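SCARECROW-LIKE protein 7 (Oryza sativa Japonica Group, PDB 5HYZ) probably acts as a transcription factor in plant development and abiotic stress resistance, binding DNA in vitro, with its GRAS domain forming this chain. Local coordinates at residues D85-S90 against Y347-V352; Q6-C11 against Y46-L51; E220-V225 against Q315-W320; P150-G153 against A158-A161; N98-E103 against V326-Y331. One frame throughout, in Å; residues are numbered along the deposited sequence.

Interaction 1: D85-S90 against Y347-V352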
# COMPACT_ATOMS: atom_id res chain seq x y z
N ASP A 85 -1.38 8.41 -2.62
CA ASP A 85 -0.19 7.99 -1.90
C ASP A 85 -0.27 8.36 -0.38
O ASP A 85 0.26 7.68 0.48
CB ASP A 85 1.05 8.60 -2.55
CG ASP A 85 2.32 8.11 -1.89
OD1 ASP A 85 2.77 6.99 -2.21
OD2 ASP A 85 2.86 8.84 -1.02
N ALA A 86 -0.98 9.43 -0.04
CA ALA A 86 -1.00 9.84 1.36
C ALA A 86 -2.13 9.23 2.18
O ALA A 86 -2.07 9.18 3.41
CB ALA A 86 -1.10 11.37 1.43
N CYS A 87 -3.20 8.84 1.51
CA CYS A 87 -4.44 8.48 2.17
C CYS A 87 -4.98 7.17 1.57
O CYS A 87 -4.66 6.85 0.43
CB CYS A 87 -5.48 9.57 1.97
SG CYS A 87 -4.95 11.21 2.65
N PRO A 88 -5.81 6.46 2.32
CA PRO A 88 -6.32 5.16 1.86
C PRO A 88 -7.66 5.23 1.12
O PRO A 88 -8.23 4.15 0.81
CB PRO A 88 -6.51 4.40 3.17
CG PRO A 88 -6.88 5.46 4.16
CD PRO A 88 -6.06 6.68 3.76
N TYR A 89 -8.14 6.44 0.82
CA TYR A 89 -9.46 6.62 0.19
C TYR A 89 -9.67 5.79 -1.08
O TYR A 89 -10.64 5.00 -1.14
CB TYR A 89 -9.71 8.12 -0.11
CG TYR A 89 -9.62 8.99 1.15
CD1 TYR A 89 -10.45 8.77 2.23
CD2 TYR A 89 -8.69 10.02 1.25
CE1 TYR A 89 -10.35 9.54 3.41
CE2 TYR A 89 -8.59 10.81 2.42
CZ TYR A 89 -9.41 10.56 3.47
OH TYR A 89 -9.35 11.33 4.63
N SER A 90 -8.81 5.93 -2.08
CA SER A 90 -9.07 5.24 -3.33
C SER A 90 -8.88 3.73 -3.17
O SER A 90 -9.62 2.94 -3.75
CB SER A 90 -8.21 5.79 -4.50
OG SER A 90 -6.82 5.51 -4.27
N TYR A 347 -3.09 8.32 13.08
CA TYR A 347 -4.18 8.34 12.09
C TYR A 347 -5.51 8.02 12.74
O TYR A 347 -5.55 7.31 13.73
CB TYR A 347 -3.88 7.36 10.96
CG TYR A 347 -2.72 7.78 10.09
CD1 TYR A 347 -2.91 8.64 9.04
CD2 TYR A 347 -1.43 7.30 10.33
CE1 TYR A 347 -1.83 9.01 8.22
CE2 TYR A 347 -0.35 7.67 9.53
CZ TYR A 347 -0.57 8.52 8.47
OH TYR A 347 0.44 8.90 7.64
N LYS A 348 -6.60 8.56 12.21
CA LYS A 348 -7.88 8.42 12.87
C LYS A 348 -8.90 7.77 11.92
O LYS A 348 -10.06 8.10 11.96
CB LYS A 348 -8.43 9.80 13.30
CG LYS A 348 -7.40 10.64 14.10
CD LYS A 348 -6.93 9.86 15.29
CE LYS A 348 -5.89 10.65 16.12
NZ LYS A 348 -5.02 9.79 17.01
N TYR A 349 -8.43 6.84 11.09
CA TYR A 349 -9.36 6.13 10.20
C TYR A 349 -10.12 5.03 10.89
O TYR A 349 -9.57 4.32 11.75
CB TYR A 349 -8.60 5.53 9.02
CG TYR A 349 -8.01 6.58 8.11
CD1 TYR A 349 -8.83 7.45 7.35
CD2 TYR A 349 -6.64 6.70 7.99
CE1 TYR A 349 -8.27 8.39 6.50
CE2 TYR A 349 -6.09 7.64 7.15
CZ TYR A 349 -6.92 8.51 6.42
OH TYR A 349 -6.33 9.44 5.59
N SER A 350 -11.38 4.88 10.53
CA SER A 350 -12.16 3.72 10.98
C SER A 350 -13.23 3.43 9.98
O SER A 350 -13.41 4.21 9.05
CB SER A 350 -12.84 3.96 12.37
OG SER A 350 -13.89 4.90 12.26
N LEU A 351 -13.93 2.32 10.16
CA LEU A 351 -15.04 1.98 9.25
C LEU A 351 -16.35 2.19 9.95
O LEU A 351 -16.51 1.83 11.11
CB LEU A 351 -14.95 0.51 8.79
CG LEU A 351 -13.86 0.04 7.83
CD1 LEU A 351 -13.69 0.99 6.63
CD2 LEU A 351 -12.53 -0.20 8.47
N VAL A 352 -17.30 2.77 9.24
CA VAL A 352 -18.65 3.04 9.78
C VAL A 352 -19.72 2.48 8.86
O VAL A 352 -19.66 2.70 7.64
CB VAL A 352 -18.86 4.56 9.93
CG1 VAL A 352 -20.32 4.89 10.17
CG2 VAL A 352 -17.97 5.06 11.09
O HOH W 1 -4.04 10.18 5.77
O HOH W 2 0.18 8.27 4.80

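Interaction 2: Q6-C11 against Y46-L51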
# COMPACT_ATOMS: atom_id res chain seq x y z
N GLN A 6 -15.65 28.47 13.98
CA GLN A 6 -16.94 28.98 14.48
C GLN A 6 -17.18 30.41 13.95
O GLN A 6 -18.30 30.78 13.59
CB GLN A 6 -16.99 28.96 16.02
CG GLN A 6 -17.22 27.56 16.64
CD GLN A 6 -18.44 26.82 16.06
OE1 GLN A 6 -19.58 27.31 16.11
NE2 GLN A 6 -18.20 25.64 15.48
N SER A 7 -16.13 31.20 13.89
CA SER A 7 -16.28 32.55 13.31
C SER A 7 -16.66 32.48 11.85
O SER A 7 -17.52 33.23 11.41
CB SER A 7 -14.99 33.36 13.48
OG SER A 7 -14.64 33.37 14.86
N LEU A 8 -16.04 31.58 11.10
CA LEU A 8 -16.45 31.36 9.71
C LEU A 8 -17.92 30.99 9.55
O LEU A 8 -18.64 31.52 8.71
CB LEU A 8 -15.57 30.27 9.13
CG LEU A 8 -15.51 30.14 7.64
CD1 LEU A 8 -15.31 31.45 6.93
CD2 LEU A 8 -14.35 29.22 7.37
N LEU A 9 -18.38 30.05 10.37
CA LEU A 9 -19.78 29.67 10.34
C LEU A 9 -20.72 30.87 10.66
O LEU A 9 -21.72 31.09 9.97
CB LEU A 9 -20.02 28.51 11.33
CG LEU A 9 -19.42 27.14 10.89
CD1 LEU A 9 -19.34 26.21 12.10
CD2 LEU A 9 -20.23 26.50 9.71
N SER A 10 -20.38 31.66 11.67
CA SER A 10 -21.24 32.84 11.90
C SER A 10 -21.19 33.78 10.74
O SER A 10 -22.20 34.41 10.41
CB SER A 10 -20.89 33.61 13.19
OG SER A 10 -19.51 33.55 13.44
N CYS A 11 -20.04 33.90 10.07
CA CYS A 11 -19.99 34.68 8.85
C CYS A 11 -20.99 34.18 7.82
O CYS A 11 -21.72 34.97 7.23
CB CYS A 11 -18.57 34.66 8.23
SG CYS A 11 -17.41 35.77 9.09
N TYR A 46 -9.45 28.65 2.39
CA TYR A 46 -10.17 28.38 1.15
C TYR A 46 -11.65 28.72 1.28
O TYR A 46 -12.27 29.20 0.33
CB TYR A 46 -9.98 26.92 0.73
CG TYR A 46 -8.52 26.69 0.41
CD1 TYR A 46 -7.97 27.19 -0.78
CD2 TYR A 46 -7.69 26.01 1.29
CE1 TYR A 46 -6.63 27.01 -1.08
CE2 TYR A 46 -6.35 25.83 1.00
CZ TYR A 46 -5.84 26.35 -0.18
OH TYR A 46 -4.50 26.17 -0.45
N PHE A 47 -12.23 28.46 2.45
CA PHE A 47 -13.65 28.83 2.63
C PHE A 47 -13.90 30.33 2.66
O PHE A 47 -14.89 30.79 2.14
CB PHE A 47 -14.20 28.18 3.90
CG PHE A 47 -14.77 26.82 3.66
CD1 PHE A 47 -13.92 25.72 3.51
CD2 PHE A 47 -16.13 26.64 3.55
CE1 PHE A 47 -14.45 24.43 3.29
CE2 PHE A 47 -16.67 25.37 3.28
CZ PHE A 47 -15.81 24.26 3.17
N ALA A 48 -13.02 31.08 3.27
CA ALA A 48 -13.19 32.53 3.34
C ALA A 48 -13.02 33.13 1.98
O ALA A 48 -13.68 34.09 1.62
CB ALA A 48 -12.19 33.13 4.32
N ASP A 49 -12.12 32.54 1.19
CA ASP A 49 -11.99 32.97 -0.20
C ASP A 49 -13.27 32.75 -1.00
O ASP A 49 -13.73 33.62 -1.77
CB ASP A 49 -10.81 32.24 -0.84
CG ASP A 49 -10.43 32.81 -2.20
OD1 ASP A 49 -9.61 33.75 -2.23
OD2 ASP A 49 -10.95 32.33 -3.23
N ALA A 50 -13.85 31.55 -0.84
CA ALA A 50 -15.06 31.26 -1.57
C ALA A 50 -16.19 32.20 -1.11
O ALA A 50 -16.99 32.64 -1.95
CB ALA A 50 -15.48 29.77 -1.38
N LEU A 51 -16.28 32.42 0.20
CA LEU A 51 -17.35 33.29 0.71
C LEU A 51 -17.18 34.72 0.13
O LEU A 51 -18.15 35.37 -0.32
CB LEU A 51 -17.34 33.30 2.20
CG LEU A 51 -18.41 34.14 2.87
CD1 LEU A 51 -19.82 33.81 2.30
CD2 LEU A 51 -18.37 33.99 4.35

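Interaction 3: E220-V225 against Q315-W320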
# COMPACT_ATOMS: atom_id res chain seq x y z
N GLU A 220 -31.77 14.56 -14.56
CA GLU A 220 -31.83 13.88 -15.85
C GLU A 220 -30.55 13.15 -16.30
O GLU A 220 -30.64 12.11 -16.94
CB GLU A 220 -32.21 14.87 -16.94
CG GLU A 220 -31.16 15.90 -17.19
CD GLU A 220 -31.61 16.94 -18.19
OE1 GLU A 220 -32.80 16.86 -18.60
OE2 GLU A 220 -30.79 17.82 -18.55
N LEU A 221 -29.38 13.72 -16.04
CA LEU A 221 -28.16 13.08 -16.51
C LEU A 221 -27.87 11.86 -15.63
O LEU A 221 -27.42 10.82 -16.16
CB LEU A 221 -26.97 14.05 -16.51
CG LEU A 221 -27.00 15.30 -17.40
CD1 LEU A 221 -25.83 16.19 -17.00
CD2 LEU A 221 -26.91 14.93 -18.87
N VAL A 222 -28.10 11.98 -14.31
CA VAL A 222 -27.78 10.82 -13.44
C VAL A 222 -28.85 9.75 -13.71
O VAL A 222 -28.57 8.56 -13.78
CB VAL A 222 -27.66 11.20 -11.88
CG1 VAL A 222 -28.86 11.93 -11.36
CG2 VAL A 222 -27.45 9.92 -11.02
N ARG A 223 -30.09 10.18 -13.95
CA ARG A 223 -31.10 9.20 -14.33
C ARG A 223 -30.79 8.47 -15.60
O ARG A 223 -31.01 7.25 -15.68
CB ARG A 223 -32.47 9.89 -14.49
CG ARG A 223 -33.51 8.94 -15.02
CD ARG A 223 -34.87 9.46 -14.71
NE ARG A 223 -34.90 10.18 -13.42
CZ ARG A 223 -35.37 9.68 -12.28
NH1 ARG A 223 -35.86 8.42 -12.23
NH2 ARG A 223 -35.36 10.44 -11.18
N ARG A 224 -30.29 9.19 -16.60
CA ARG A 224 -30.08 8.62 -17.92
C ARG A 224 -28.99 7.57 -17.77
O ARG A 224 -29.13 6.47 -18.33
CB ARG A 224 -29.68 9.68 -18.98
CG ARG A 224 -29.55 9.12 -20.44
CD ARG A 224 -29.19 10.20 -21.47
NE ARG A 224 -29.18 9.69 -22.86
CZ ARG A 224 -28.28 8.81 -23.34
NH1 ARG A 224 -27.27 8.31 -22.58
NH2 ARG A 224 -28.39 8.42 -24.62
N VAL A 225 -27.91 7.89 -17.01
CA VAL A 225 -26.84 6.88 -16.95
C VAL A 225 -27.22 5.68 -16.03
O VAL A 225 -26.80 4.57 -16.30
CB VAL A 225 -25.46 7.50 -16.53
CG1 VAL A 225 -25.33 7.67 -15.08
CG2 VAL A 225 -24.30 6.54 -16.93
N GLN A 315 -29.32 6.46 -2.02
CA GLN A 315 -30.19 5.29 -1.95
C GLN A 315 -31.52 5.65 -2.62
O GLN A 315 -32.06 4.86 -3.39
CB GLN A 315 -30.41 4.86 -0.50
CG GLN A 315 -31.54 3.83 -0.40
CD GLN A 315 -31.98 3.55 1.03
OE1 GLN A 315 -31.66 4.29 1.96
NE2 GLN A 315 -32.73 2.47 1.19
N THR A 316 -32.03 6.85 -2.35
CA THR A 316 -33.33 7.24 -2.96
C THR A 316 -33.21 7.19 -4.48
O THR A 316 -34.09 6.66 -5.18
CB THR A 316 -33.75 8.62 -2.52
OG1 THR A 316 -34.00 8.59 -1.10
CG2 THR A 316 -35.09 9.08 -3.23
N LEU A 317 -32.09 7.68 -4.99
CA LEU A 317 -31.96 7.72 -6.46
C LEU A 317 -31.82 6.32 -7.07
O LEU A 317 -32.44 5.96 -8.06
CB LEU A 317 -30.73 8.55 -6.80
CG LEU A 317 -30.88 10.04 -6.86
CD1 LEU A 317 -29.48 10.65 -6.78
CD2 LEU A 317 -31.48 10.29 -8.24
N MSE A 318 -31.01 5.48 -6.43
CA MSE A 318 -30.81 4.12 -6.94
C MSE A 318 -32.15 3.36 -6.94
O MSE A 318 -32.46 2.68 -7.88
CB MSE A 318 -29.79 3.34 -6.08
CG MSE A 318 -28.39 3.92 -6.02
SE MSE A 318 -27.60 4.03 -7.88
CE MSE A 318 -27.47 2.14 -8.16
N GLU A 319 -32.94 3.51 -5.86
CA GLU A 319 -34.20 2.76 -5.76
C GLU A 319 -35.21 3.33 -6.74
O GLU A 319 -36.02 2.61 -7.31
CB GLU A 319 -34.74 2.83 -4.35
CG GLU A 319 -33.76 2.00 -3.41
CD GLU A 319 -34.23 1.84 -1.97
OE1 GLU A 319 -34.98 2.69 -1.48
OE2 GLU A 319 -33.73 0.90 -1.31
N TRP A 320 -35.12 4.61 -6.93
CA TRP A 320 -36.00 5.27 -7.92
C TRP A 320 -35.73 4.70 -9.32
O TRP A 320 -36.64 4.55 -10.12
CB TRP A 320 -35.76 6.78 -7.86
CG TRP A 320 -36.85 7.62 -8.57
CD1 TRP A 320 -37.93 7.14 -9.26
CD2 TRP A 320 -36.97 9.03 -8.57
NE1 TRP A 320 -38.69 8.18 -9.74
CE2 TRP A 320 -38.12 9.36 -9.32
CE3 TRP A 320 -36.21 10.07 -8.00
CZ2 TRP A 320 -38.54 10.69 -9.54
CZ3 TRP A 320 -36.61 11.38 -8.21
CH2 TRP A 320 -37.76 11.68 -8.98

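Interaction 4: P150-G153 against A158-A161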
# COMPACT_ATOMS: atom_id res chain seq x y z
N PRO A 150 -13.40 12.37 -15.66
CA PRO A 150 -13.07 13.78 -15.89
C PRO A 150 -11.68 14.12 -15.36
O PRO A 150 -11.07 15.08 -15.86
CB PRO A 150 -14.16 14.53 -15.10
CG PRO A 150 -15.27 13.60 -15.04
CD PRO A 150 -14.71 12.22 -15.00
N LEU A 151 -11.17 13.37 -14.38
CA LEU A 151 -9.81 13.61 -13.87
C LEU A 151 -8.75 13.49 -14.97
O LEU A 151 -7.69 14.12 -14.90
CB LEU A 151 -9.46 12.65 -12.75
CG LEU A 151 -10.06 12.84 -11.36
CD1 LEU A 151 -10.13 11.53 -10.61
CD2 LEU A 151 -9.27 13.85 -10.55
N LEU A 152 -9.02 12.68 -16.00
CA LEU A 152 -8.06 12.57 -17.12
C LEU A 152 -8.09 13.76 -18.11
O LEU A 152 -7.30 13.80 -19.05
CB LEU A 152 -8.29 11.29 -17.90
CG LEU A 152 -8.19 9.98 -17.10
CD1 LEU A 152 -8.49 8.78 -18.04
CD2 LEU A 152 -6.81 9.85 -16.46
N GLY A 153 -9.00 14.71 -17.91
CA GLY A 153 -9.08 15.87 -18.77
C GLY A 153 -9.69 15.65 -20.14
O GLY A 153 -10.18 14.56 -20.48
N ALA A 158 -3.77 9.39 -24.49
CA ALA A 158 -2.47 8.81 -24.18
C ALA A 158 -2.58 7.99 -22.89
O ALA A 158 -2.05 6.87 -22.78
CB ALA A 158 -1.39 9.92 -24.03
N SER A 159 -3.30 8.56 -21.95
CA SER A 159 -3.43 7.90 -20.64
C SER A 159 -4.21 6.57 -20.79
O SER A 159 -3.80 5.53 -20.28
CB SER A 159 -4.14 8.84 -19.64
OG SER A 159 -4.21 8.16 -18.38
N LEU A 160 -5.32 6.60 -21.55
CA LEU A 160 -6.11 5.38 -21.74
C LEU A 160 -5.37 4.33 -22.47
O LEU A 160 -5.46 3.17 -22.15
CB LEU A 160 -7.41 5.70 -22.53
CG LEU A 160 -8.46 6.50 -21.80
CD1 LEU A 160 -9.58 7.04 -22.82
CD2 LEU A 160 -9.09 5.64 -20.68
N ALA A 161 -4.67 4.70 -23.54
CA ALA A 161 -3.90 3.71 -24.27
C ALA A 161 -2.84 3.06 -23.40
O ALA A 161 -2.58 1.87 -23.50
CB ALA A 161 -3.23 4.39 -25.54

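Interaction 5: N98-E103 against V326-Y331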
# COMPACT_ATOMS: atom_id res chain seq x y z
N ASN A 98 -14.38 -4.14 -5.53
CA ASN A 98 -13.93 -5.37 -6.18
C ASN A 98 -14.44 -6.59 -5.46
O ASN A 98 -14.77 -7.60 -6.09
CB ASN A 98 -12.39 -5.42 -6.24
CG ASN A 98 -11.82 -4.55 -7.33
OD1 ASN A 98 -12.58 -3.95 -8.09
ND2 ASN A 98 -10.47 -4.49 -7.45
N GLN A 99 -14.47 -6.55 -4.13
CA GLN A 99 -14.96 -7.70 -3.41
C GLN A 99 -16.42 -7.96 -3.76
O GLN A 99 -16.83 -9.13 -3.98
CB GLN A 99 -14.75 -7.46 -1.88
CG GLN A 99 -15.04 -8.69 -1.04
CD GLN A 99 -14.04 -9.83 -1.37
OE1 GLN A 99 -12.84 -9.57 -1.62
NE2 GLN A 99 -14.53 -11.08 -1.39
N ALA A 100 -17.20 -6.88 -3.86
CA ALA A 100 -18.62 -7.05 -4.28
C ALA A 100 -18.77 -7.60 -5.71
O ALA A 100 -19.62 -8.46 -5.95
CB ALA A 100 -19.36 -5.75 -4.19
N ILE A 101 -17.91 -7.13 -6.62
CA ILE A 101 -17.95 -7.67 -7.99
C ILE A 101 -17.59 -9.16 -8.01
O ILE A 101 -18.20 -9.97 -8.69
CB ILE A 101 -16.99 -6.87 -8.86
CG1 ILE A 101 -17.54 -5.43 -8.97
CG2 ILE A 101 -16.86 -7.53 -10.25
CD1 ILE A 101 -16.52 -4.37 -9.60
N LEU A 102 -16.56 -9.51 -7.23
CA LEU A 102 -16.08 -10.90 -7.19
C LEU A 102 -17.17 -11.81 -6.71
O LEU A 102 -17.38 -12.89 -7.27
CB LEU A 102 -14.83 -10.99 -6.28
CG LEU A 102 -14.10 -12.33 -6.25
CD1 LEU A 102 -13.32 -12.37 -7.51
CD2 LEU A 102 -13.13 -12.44 -5.09
N GLU A 103 -17.87 -11.39 -5.67
CA GLU A 103 -18.92 -12.22 -5.15
C GLU A 103 -20.14 -12.28 -6.06
O GLU A 103 -20.74 -13.35 -6.21
CB GLU A 103 -19.31 -11.72 -3.78
CG GLU A 103 -18.13 -12.10 -2.85
CD GLU A 103 -18.29 -11.57 -1.41
OE1 GLU A 103 -19.36 -11.01 -1.08
OE2 GLU A 103 -17.31 -11.68 -0.63
N VAL A 326 -27.51 -4.49 -2.14
CA VAL A 326 -26.87 -5.81 -2.04
C VAL A 326 -25.95 -5.76 -0.81
O VAL A 326 -25.08 -4.90 -0.72
CB VAL A 326 -26.07 -6.14 -3.31
CG1 VAL A 326 -25.29 -7.44 -3.14
CG2 VAL A 326 -27.05 -6.22 -4.53
N PRO A 327 -26.09 -6.72 0.13
CA PRO A 327 -25.17 -6.66 1.30
C PRO A 327 -23.72 -6.79 0.92
O PRO A 327 -23.40 -7.57 0.04
CB PRO A 327 -25.57 -7.87 2.16
CG PRO A 327 -26.94 -8.21 1.72
CD PRO A 327 -27.05 -7.84 0.23
N LEU A 328 -22.83 -6.03 1.55
CA LEU A 328 -21.43 -6.24 1.23
C LEU A 328 -20.94 -7.53 1.95
O LEU A 328 -21.58 -8.03 2.89
CB LEU A 328 -20.60 -5.04 1.62
CG LEU A 328 -20.93 -3.77 0.81
CD1 LEU A 328 -20.19 -2.50 1.34
CD2 LEU A 328 -20.66 -3.95 -0.69
N SER A 329 -19.84 -8.03 1.43
CA SER A 329 -19.20 -9.26 1.83
C SER A 329 -19.03 -9.26 3.30
O SER A 329 -18.67 -8.23 3.94
CB SER A 329 -17.83 -9.38 1.17
OG SER A 329 -17.07 -10.43 1.70
N ASN A 330 -19.16 -10.47 3.77
CA ASN A 330 -18.75 -10.81 5.09
C ASN A 330 -17.30 -10.45 5.40
O ASN A 330 -16.96 -10.36 6.59
CB ASN A 330 -18.94 -12.33 5.26
CG ASN A 330 -20.39 -12.75 5.05
OD1 ASN A 330 -21.27 -11.90 4.98
ND2 ASN A 330 -20.64 -14.07 4.93
N TYR A 331 -16.46 -10.39 4.34
CA TYR A 331 -15.05 -10.06 4.41
C TYR A 331 -14.71 -8.66 3.89
O TYR A 331 -13.57 -8.40 3.53
CB TYR A 331 -14.25 -11.10 3.62
CG TYR A 331 -14.64 -12.51 4.01
CD1 TYR A 331 -14.46 -12.96 5.33
CD2 TYR A 331 -15.22 -13.35 3.11
CE1 TYR A 331 -14.88 -14.26 5.72
CE2 TYR A 331 -15.62 -14.65 3.48
CZ TYR A 331 -15.45 -15.09 4.79
OH TYR A 331 -15.84 -16.37 5.21

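Interaction 1: D85-S90 against Y347-V352
Tyr349, Pro88 and Tyr89 form a buried aromatic-proline cluster where the turn between helices 74-86 and 89-104 meets the start of strand 349-354, at the sheet edge built by the predicted C-terminal SAW region. The pyrrolidine of Pro88 lies over one face of the Tyr349 ring. Its CG sits 3.8 Å from the ring centroid, 12° off the normal, which meets the criterion for a CH-pi contact. Pro88 CD slides toward the phenol end and comes within 3.3 Å of Tyr349 CZ, a close fit. Tyr89 approaches from another direction: the two phenol rings make an offset edge-to-face pair with planes at 82° and centroids 5.8 Å apart, the edge of Tyr349 directed at the face of Tyr89. The hydroxyl of Tyr89 lies in the plane of the Tyr349 ring, its OH 3.6 Å from Tyr349 CE1, while its hydrogen-bonding partner is Ser268 OG on helix 251-272. Two further rings, Tyr343 and Trp363, add edge-to-face contacts to Tyr349. Beside this cluster, water 2 links Ala86 O, 2.8 Å away, to Tyr347 OH at 2.9 Å, giving the carbonyl at the helix end a polar partner. With no direct hydrogen bond between the segments and only water-mediated polar links, the attraction probably rests mainly on dispersion and ring electrostatics, consistent with the face and edge geometry.

Interaction 2: Q6-C11 against Y46-L51
Leu51 N reaches back to Phe47 O at 2.9 Å, and Cys11 N makes the equivalent bond to Ser7 O, four residues earlier; such routine bonds occupy backbone groups within each helix, and the meeting itself is left to side chains. Helices 3-16 and 39-57 run nearly parallel here, with local axes 15° apart and 11.0 Å at closest approach, a spacing that leucines can bridge. Leu8 does so with both methyls. Its CG stands opposite the backbone N (chi1 -162°), which sends the branch across the gap: CD2 presses on Phe47 CB at 3.6 Å, and CD1 lies more loosely 4.4 Å from Ala48 CB. The Phe47 ring itself leads away from this helix pair and meets Phe255 edge-to-face on helix 251-272. One turn further on, Leu51 crosses the gap the other way, its CD2 3.9 Å from Cys11 CB. Val29 of helix 23-32 touches Leu8, so a third helix joins the packing of the predicted first leucine repeat within the helix bundle. Since all five touching residues are buried and no hydrogen bond crosses between the segments, the association is apolar and probably depends on shape fit and exclusion of water.

Interaction 3: E220-V225 against Q315-W320
Arg223 and Trp320 form a cation-pi pair on the flank of the Rossmann-like core, joining helix 220-231, part of the crossover between parallel strands 202-208 and 236-242, to helix 311-320. From CB, the Arg223 chain starts off beside the partner helix rather than straight at it. CG lies opposite the backbone N (chi1 174°), and the chain runs on to CD before bending at chi3 (-34°), which turns the end toward the indole. CB, CG, CD and NE serve as a spacer; contact begins at CZ, 4.1 Å from the centroid of the six-membered ring and nearly above it. The two terminal nitrogens then divide the indole. NH1 lies over the pyrrole side, 3.8 Å from Trp320 NE1, whereas NH2 comes down on the benzene side, 3.3 Å from CE3 and 3.4 Å from CZ3. The guanidinium meets the ring face with its edge, their planes 72° apart, so this is no parallel stack: N-H groups are brought close to the pi cloud. Both residues also touch a crystal neighbour, and the lattice may influence this pose. On the helix of Trp320, Gln315 NE2 donates to Glu319 OE2 at 3.1 Å from above the carboxylate plane. Deeper, toward the core, the methyls of Val222 and Leu317 meet more loosely, CG1 to CD2 at 4.4 Å.

Interaction 4: P150-G153 against A158-A161
Leu152 reaches out of the short 3-10 turn 150-152 with its two methyls divided between neighbouring residues of helix 157-174. Its chi1 of -58° sets CG opposite the carbonyl carbon, and an extended chi2 completes a common leucine rotamer that carries the fork toward the helix. CD2 settles 3.6 Å from Ser159 OG, a methyl-to-hydroxyl van der Waals contact, while CD1 lies 4.1 Å from Leu160 CD2. Ser159 holds OG opposite its own backbone N (chi1 -179°), which turns the hydroxyl to face the leucine. Leu160 starts out past the turn rather than at it; with chi1 -70°, its branch swings back so that CD2 meets the methyl of Leu152, the two side chains crossing at a slant. The conformation of the turn fixes where Leu152 begins: Gly153 N bonds to Pro150 O at 2.9 Å, closing the i to i+3 ring, and Gly153 then leaves with a positive phi. Leu152 and Leu160 are buried, and Leu184 backs the latter. No hydrogen bond joins the two segments. The arrangement belongs to the junction between strand 141-148 and helix 157-174, in the right place for the strand-to-helix connection of a beta-alpha-beta crossover in a Rossmann-like fold, with strand 177-182 as its second, parallel strand.

Interaction 5: N98-E103 against V326-Y331
Glu103 and Ser329 make the tight part of this contact between helix 89-104 and the loop leading to helix 332-339. Ser329 OG donates to Glu103 OE2 over 2.7 Å, meeting the syn lone pair of that oxygen, on the side of the other carboxylate oxygen. That same OE2 takes a second, almost straight bond from Gln99 NE2 (2.9 Å, 174°), arriving 37° out of the carboxylate plane, so two donors from different directions restrict rotation of the acid group. Glu103 OE1 also lies 3.2 Å from Ser329 CB. Gln99 supports the serine as well: a bend at chi2 brings its amide back to the acid while CG packs 3.6 Å from Ser329 CB. The N-H and O-H donated to OE2 would be expected to favour a charged carboxylate. Ser329 is buried, yet Glu103 lies exposed, on the solvent side. The packing becomes looser toward Leu328, whose CD2 stands 4.1 Å from Ala100 CB, both side chains also touching Ala373 of strand 366-374. Farther along the loop, Tyr331 belongs to the dimer interface, where its OH bonds to Lys138 NZ of the second subunit. Ser329 OG is doubly engaged, since it accepts from Tyr331 N at 2.7 Å as it donates to the acid. That bond from a backbone N-H to the hydroxyl two residues earlier defines an ST turn, placed just before helix 332-339 with Tyr331 at the N-cap.

Overall arrangement
From the N terminus, interaction 2 closes first, a short loop within the helix bundle that is complete before residue 52. Interaction 1 opens next at residues 85-90 and shuts only at 347-352, enclosing the other three. Interaction 5, from 98-103 to 326-331, lies within it and begins on the same helix, 89-104; their nearest atoms are about 8 Å apart. Inside that span, interactions 4 and 3 follow in series, and no two contacts cross. Interactions 1 and 5 thus tie the VHIID region to the SAW region, and interaction 3 brings PFYRE to SAW, all as predicted from sequence; interaction 4 acts locally within the Rossmann-like core. Interactions 2 and 5 lie on opposite sides of the chain's centre, about 41 Å apart between centres.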